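Local coordinates for endoribonuclease L-PSP/chorismate mutase-like domain-containing protein (Shewanella oneidensis, PDB 2OTM) that is of unknown function but, as a YjgF/chorismate mutase-like family member, is a putative endoribonuclease that assembles as a trimer, at residues Gly65-Arg70 and Ala112-Asp118; Leu87-Ile93 and Phe124-His130. All blocks are in the same frame, centred on the assembly; numbering follows the deposited sequence.

Interaction 1: residues Gly65-Arg70 and Ala112-Asp118; sequences GYAACR and ALDGASD
Two helical segments, 65-70 and 112-118, run roughly parallel, their axes 6.4 Å apart at closest approach and crossing at -36°. Tyr66 and Ala112 set the register, with CA atoms 3.9 Å apart. Such closeness needs small residues: a CB on Gly115 would clash with Tyr66 O. The bare Gly115 CA lies 3.4 Å from the Tyr66 ring centroid, a CH-pi contact over the face. CA-H...O contacts join the backbones, Tyr66 CA to Ala112 O and Gly115 CA to Tyr66 O, each 3.4 Å. These are the paired helices that back the sheet of the YjgF-like fold, packed knobs-into-holes. Tyr66 (chi1 t) fills the hollow among Ala112, Asp114, Gly115 and Asp118; Cys69 (chi1 m) fills that among Ala112, Leu113, Gly115 and Ala116, its CB 4.3 Å from Ala116 CB. Tyr66 OH donates to Asp118 OD2 (2.6 Å); Asp118 OD1 is hydrogen-bonded to Asn26 of the second subunit. Extended Arg70, salt-bridged to Glu122, reaches a water 2.9 Å from its NH1 and 2.7 Å from Gly115 O.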
loop_
_atom_site.group_PDB
_atom_site.type_symbol
_atom_site.label_atom_id
_atom_site.label_comp_id
_atom_site.label_asym_id
_atom_site.label_seq_id
_atom_site.Cartn_x
_atom_site.Cartn_y
_atom_site.Cartn_z
ATOM N N GLY B 65 21.375 -4.146 2.179
ATOM C CA GLY B 65 19.932 -3.848 2.181
ATOM C C GLY B 65 19.304 -4.163 3.526
ATOM O O GLY B 65 18.456 -3.420 4.009
ATOM N N TYR B 66 19.693 -5.284 4.113
ATOM C CA TYR B 66 19.206 -5.658 5.451
ATOM C C TYR B 66 19.528 -4.548 6.456
ATOM O O TYR B 66 18.680 -4.096 7.213
ATOM C CB TYR B 66 19.873 -6.952 5.884
ATOM C CG TYR B 66 19.441 -7.469 7.233
ATOM C CD1 TYR B 66 19.961 -6.940 8.398
ATOM C CD2 TYR B 66 18.504 -8.496 7.346
ATOM C CE1 TYR B 66 19.554 -7.420 9.665
ATOM C CE2 TYR B 66 18.117 -8.985 8.606
ATOM C CZ TYR B 66 18.637 -8.433 9.747
ATOM O OH TYR B 66 18.213 -8.893 10.984
ATOM N N ALA B 67 20.773 -4.111 6.432
ATOM C CA ALA B 67 21.247 -3.020 7.314
ATOM C C ALA B 67 20.466 -1.738 7.030
ATOM O O ALA B 67 20.090 -0.990 7.971
ATOM C CB ALA B 67 22.737 -2.821 7.107
ATOM N N ALA B 68 20.170 -1.494 5.741
ATOM C CA ALA B 68 19.421 -0.305 5.370
ATOM C C ALA B 68 17.999 -0.328 5.904
ATOM O O ALA B 68 17.513 0.658 6.433
ATOM C CB ALA B 68 19.389 -0.153 3.867
ATOM N N CYS B 69 17.332 -1.464 5.784
ATOM C CA CYS B 69 15.960 -1.572 6.284
ATOM C C CYS B 69 15.902 -1.519 7.789
ATOM O O CYS B 69 14.917 -1.018 8.373
ATOM C CB CYS B 69 15.316 -2.834 5.783
ATOM S SG CYS B 69 15.032 -2.811 3.979
ATOM N N ARG B 70 16.944 -2.038 8.423
ATOM C CA ARG B 70 17.082 -1.926 9.879
ATOM C C ARG B 70 17.198 -0.449 10.280
ATOM O O ARG B 70 16.530 0.001 11.222
ATOM C CB ARG B 70 18.285 -2.750 10.353
ATOM C CG ARG B 70 18.537 -2.767 11.855
ATOM C CD ARG B 70 19.747 -3.662 12.191
ATOM N NE ARG B 70 20.156 -3.566 13.610
ATOM C CZ ARG B 70 19.691 -4.329 14.608
ATOM N NH1 ARG B 70 18.783 -5.262 14.403
ATOM N NH2 ARG B 70 20.140 -4.151 15.837
ATOM N N ALA B 112 16.326 -8.590 2.643
ATOM C CA ALA B 112 16.642 -7.220 3.021
ATOM C C ALA B 112 15.584 -6.647 3.947
ATOM O O ALA B 112 15.915 -6.081 4.973
ATOM C CB ALA B 112 16.810 -6.299 1.776
ATOM N N LEU B 113 14.310 -6.832 3.609
ATOM C CA LEU B 113 13.232 -6.326 4.449
ATOM C C LEU B 113 13.150 -6.984 5.822
ATOM O O LEU B 113 12.606 -6.401 6.774
ATOM C CB LEU B 113 11.878 -6.380 3.725
ATOM C CG LEU B 113 10.762 -5.559 4.388
ATOM C CD1 LEU B 113 11.120 -4.097 4.589
ATOM C CD2 LEU B 113 9.432 -5.725 3.663
ATOM N N ASP B 114 13.715 -8.178 5.953
ATOM C CA ASP B 114 13.883 -8.791 7.270
ATOM C C ASP B 114 14.719 -7.931 8.201
ATOM O O ASP B 114 14.634 -8.112 9.396
ATOM C CB ASP B 114 14.519 -10.190 7.176
ATOM C CG ASP B 114 13.532 -11.271 6.768
ATOM O OD1 ASP B 114 12.300 -11.076 6.930
ATOM O OD2 ASP B 114 14.015 -12.318 6.273
ATOM N N GLY B 115 15.530 -7.010 7.677
ATOM C CA GLY B 115 16.232 -6.053 8.541
ATOM C C GLY B 115 15.229 -5.240 9.360
ATOM O O GLY B 115 15.462 -4.936 10.531
ATOM N N ALA B 116 14.110 -4.866 8.724
ATOM C CA ALA B 116 13.014 -4.204 9.409
ATOM C C ALA B 116 12.280 -5.171 10.338
ATOM O O ALA B 116 12.096 -4.886 11.510
ATOM C CB ALA B 116 12.018 -3.587 8.383
ATOM N N SER B 117 11.819 -6.297 9.813
ATOM C CA SER B 117 11.023 -7.239 10.608
ATOM C C SER B 117 11.768 -7.712 11.843
ATOM O O SER B 117 11.184 -7.754 12.931
ATOM C CB SER B 117 10.548 -8.423 9.762
ATOM O OG SER B 117 9.641 -8.008 8.738
ATOM N N ASP B 118 13.061 -8.032 11.692
ATOM C CA ASP B 118 13.839 -8.554 12.830
ATOM C C ASP B 118 13.987 -7.481 13.902
ATOM O O ASP B 118 13.989 -7.798 15.087
ATOM C CB ASP B 118 15.235 -8.998 12.384
ATOM C CG ASP B 118 15.219 -10.243 11.518
ATOM O OD1 ASP B 118 14.171 -10.919 11.423
ATOM O OD2 ASP B 118 16.274 -10.555 10.948
HETATM O O HOH W 1 17.443 -6.054 12.006
#

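Interaction 2: residues Leu87-Ile93 and Phe124-His130; sequences LSRIKQI and FGEAGRH
The entrance to strand 92-100 meets the turn linking helix 109-124 to strand 131-136, at one end of the helix-sheet sandwich. Segment 87-93 begins as a 3-10 turn (87-89) and extends into the strand at Gln92. Opposite it, Phe124 is followed by Gly125, whose positive phi (58°) suits glycine, then a 3-10 turn at 126-128 and an extended His130. CA atoms pair Gln92 with Ala127 (4.4 Å) and Ile93 with Gly128 (5.1 Å). Ile93 N donates to Ala127 O at 2.8 Å, and Gln92 CA approaches the same oxygen at 3.2 Å; Ala127 is small enough for its CB to lie 3.5 Å from Lys91 O. Here the strand opens with a classic beta bulge, Lys91 and Gln92 both facing Glu153 of strand 146-153. Beneath the backbone link, Phe124 (chi1 m, chi2 87°) presents one face to Ile93 CG1, 4.1 Å from the ring centroid in a CH-pi contact. Ile90 CD1 packs 4.0 Å from Phe124 CE2 and Leu87 CD2 4.1 Å from Phe124 CZ; the branched, non-polar side chains of Leu87, Ile90 and Ile93 suit the buried, non-polar ring. His130 (chi1 p) donates from ND1 to Gly128 O (2.7 Å). Arg129 NH1 bridges weakly to Glu126 OE1 (3.1 Å), while its NE pairs with Glu28 of the second subunit.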
loop_
_atom_site.group_PDB
_atom_site.type_symbol
_atom_site.label_atom_id
_atom_site.label_comp_id
_atom_site.label_asym_id
_atom_site.label_seq_id
_atom_site.Cartn_x
_atom_site.Cartn_y
_atom_site.Cartn_z
ATOM N N LEU B 87 7.340 4.184 24.313
ATOM C CA LEU B 87 7.084 3.120 23.355
ATOM C C LEU B 87 6.313 1.956 23.994
ATOM O O LEU B 87 5.722 1.156 23.284
ATOM C CB LEU B 87 8.396 2.645 22.732
ATOM C CG LEU B 87 9.073 3.597 21.728
ATOM C CD1 LEU B 87 10.454 3.095 21.367
ATOM C CD2 LEU B 87 8.224 3.786 20.457
ATOM N N SER B 88 6.321 1.865 25.332
ATOM C CA SER B 88 5.451 0.909 26.044
ATOM C C SER B 88 3.971 1.101 25.783
ATOM O O SER B 88 3.165 0.222 26.038
ATOM C CB SER B 88 5.659 1.046 27.557
ATOM O OG SER B 88 6.961 0.641 27.891
ATOM N N ARG B 89 3.611 2.291 25.341
ATOM C CA ARG B 89 2.217 2.625 25.023
ATOM C C ARG B 89 1.699 1.937 23.758
ATOM O O ARG B 89 0.481 1.851 23.518
ATOM C CB ARG B 89 2.045 4.131 24.943
ATOM C CG ARG B 89 2.319 4.820 26.300
ATOM C CD ARG B 89 2.269 6.344 26.274
ATOM N NE ARG B 89 2.531 6.818 27.644
ATOM C CZ ARG B 89 3.153 7.946 27.998
ATOM N NH1 ARG B 89 3.573 8.818 27.102
ATOM N NH2 ARG B 89 3.339 8.214 29.291
ATOM N N ILE B 90 2.611 1.425 22.959
ATOM C CA ILE B 90 2.214 0.685 21.747
ATOM C C ILE B 90 1.745 -0.720 22.105
ATOM O O ILE B 90 2.504 -1.518 22.675
ATOM C CB ILE B 90 3.361 0.673 20.730
ATOM C CG1 ILE B 90 3.572 2.101 20.193
ATOM C CG2 ILE B 90 3.090 -0.357 19.539
ATOM C CD1 ILE B 90 4.866 2.329 19.524
ATOM N N LYS B 91 0.481 -1.022 21.816
ATOM C CA LYS B 91 -0.043 -2.372 22.019
ATOM C C LYS B 91 0.554 -3.372 21.037
ATOM O O LYS B 91 0.876 -4.483 21.404
ATOM C CB LYS B 91 -1.552 -2.380 21.869
ATOM C CG LYS B 91 -2.244 -1.641 22.988
ATOM C CD LYS B 91 -3.763 -1.785 22.892
ATOM C CE LYS B 91 -4.443 -1.087 24.080
ATOM N NZ LYS B 91 -5.867 -1.475 24.229
ATOM N N GLN B 92 0.692 -2.964 19.777
ATOM C CA GLN B 92 1.326 -3.805 18.761
ATOM C C GLN B 92 1.724 -2.980 17.576
ATOM O O GLN B 92 1.063 -2.020 17.256
ATOM C CB GLN B 92 0.382 -4.923 18.256
ATOM C CG GLN B 92 -0.997 -4.456 17.834
ATOM C CD GLN B 92 -1.792 -5.518 17.029
ATOM O OE1 GLN B 92 -1.242 -6.536 16.578
ATOM N NE2 GLN B 92 -3.081 -5.263 16.845
ATOM N N ILE B 93 2.826 -3.355 16.955
ATOM C CA ILE B 93 3.172 -2.900 15.619
ATOM C C ILE B 93 2.593 -3.957 14.723
ATOM O O ILE B 93 3.201 -5.017 14.575
ATOM C CB ILE B 93 4.693 -2.867 15.365
ATOM C CG1 ILE B 93 5.442 -2.059 16.435
ATOM C CG2 ILE B 93 4.962 -2.306 13.941
ATOM C CD1 ILE B 93 5.191 -0.649 16.361
ATOM N N PHE B 124 10.363 -4.760 20.184
ATOM C CA PHE B 124 9.004 -4.809 20.757
ATOM C C PHE B 124 8.581 -6.163 21.264
ATOM O O PHE B 124 7.509 -6.292 21.868
ATOM C CB PHE B 124 7.969 -4.276 19.779
ATOM C CG PHE B 124 8.111 -2.809 19.526
ATOM C CD1 PHE B 124 8.972 -2.349 18.530
ATOM C CD2 PHE B 124 7.450 -1.880 20.335
ATOM C CE1 PHE B 124 9.140 -0.982 18.312
ATOM C CE2 PHE B 124 7.598 -0.518 20.116
ATOM C CZ PHE B 124 8.449 -0.065 19.104
ATOM N N GLY B 125 9.402 -7.174 21.033
ATOM C CA GLY B 125 9.048 -8.531 21.427
ATOM C C GLY B 125 7.757 -9.002 20.804
ATOM O O GLY B 125 7.521 -8.831 19.601
ATOM N N GLU B 126 6.894 -9.606 21.617
ATOM C CA GLU B 126 5.643 -10.120 21.094
ATOM C C GLU B 126 4.790 -9.012 20.524
ATOM O O GLU B 126 4.036 -9.256 19.589
ATOM C CB GLU B 126 4.868 -10.910 22.176
ATOM C CG GLU B 126 5.477 -12.262 22.479
ATOM C CD GLU B 126 5.459 -13.202 21.278
ATOM O OE1 GLU B 126 4.351 -13.555 20.827
ATOM O OE2 GLU B 126 6.545 -13.594 20.791
ATOM N N ALA B 127 4.922 -7.798 21.057
ATOM C CA ALA B 127 4.205 -6.634 20.515
ATOM C C ALA B 127 4.720 -6.194 19.121
ATOM O O ALA B 127 4.119 -5.334 18.502
ATOM C CB ALA B 127 4.275 -5.468 21.479
ATOM N N GLY B 128 5.827 -6.777 18.666
ATOM C CA GLY B 128 6.405 -6.485 17.375
ATOM C C GLY B 128 6.034 -7.455 16.276
ATOM O O GLY B 128 6.489 -7.302 15.142
ATOM N N ARG B 129 5.193 -8.440 16.574
ATOM C CA ARG B 129 4.743 -9.416 15.568
ATOM C C ARG B 129 3.803 -8.729 14.608
ATOM O O ARG B 129 2.792 -8.178 15.032
ATOM C CB ARG B 129 4.018 -10.578 16.235
ATOM C CG ARG B 129 4.887 -11.400 17.159
ATOM C CD ARG B 129 4.062 -12.461 17.862
ATOM N NE ARG B 129 3.857 -13.641 17.027
ATOM C CZ ARG B 129 3.145 -14.709 17.394
ATOM N NH1 ARG B 129 2.564 -14.755 18.588
ATOM N NH2 ARG B 129 3.023 -15.738 16.563
ATOM N N HIS B 130 4.126 -8.774 13.326
ATOM C CA HIS B 130 3.445 -7.971 12.333
ATOM C C HIS B 130 3.246 -8.745 11.058
ATOM O O HIS B 130 4.049 -9.644 10.774
ATOM C CB HIS B 130 4.307 -6.777 11.978
ATOM C CG HIS B 130 5.699 -7.143 11.563
ATOM N ND1 HIS B 130 6.701 -7.393 12.478
ATOM C CD2 HIS B 130 6.259 -7.301 10.340
ATOM C CE1 HIS B 130 7.806 -7.712 11.832
ATOM N NE2 HIS B 130 7.573 -7.640 10.532
HETATM O O HOH W 2 1.634 -7.654 17.745
#

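Overall arrangement
Interactions 1 and 2 have centres about 17 Å apart, and their segments alternate along the chain: helix 62-84 leads through 87-93 into strand 92-100, and helix 109-124 leads through 124-130 into strand 131-136. Interaction 1 therefore pairs the two helices, whereas interaction 2 joins the connections that follow them. They meet directly where Ser117 OG lies 2.8 Å from His130 NE2, a probable hydrogen bond. Leu96 on the sheet packs against Ala116 and Ser117. Both contacts also reach the second subunit, where Asn26 meets Asp114, Asp118 and His130. An acetate, probably from the crystallisation liquor, lies about 5 Å from the Leu113 side chain.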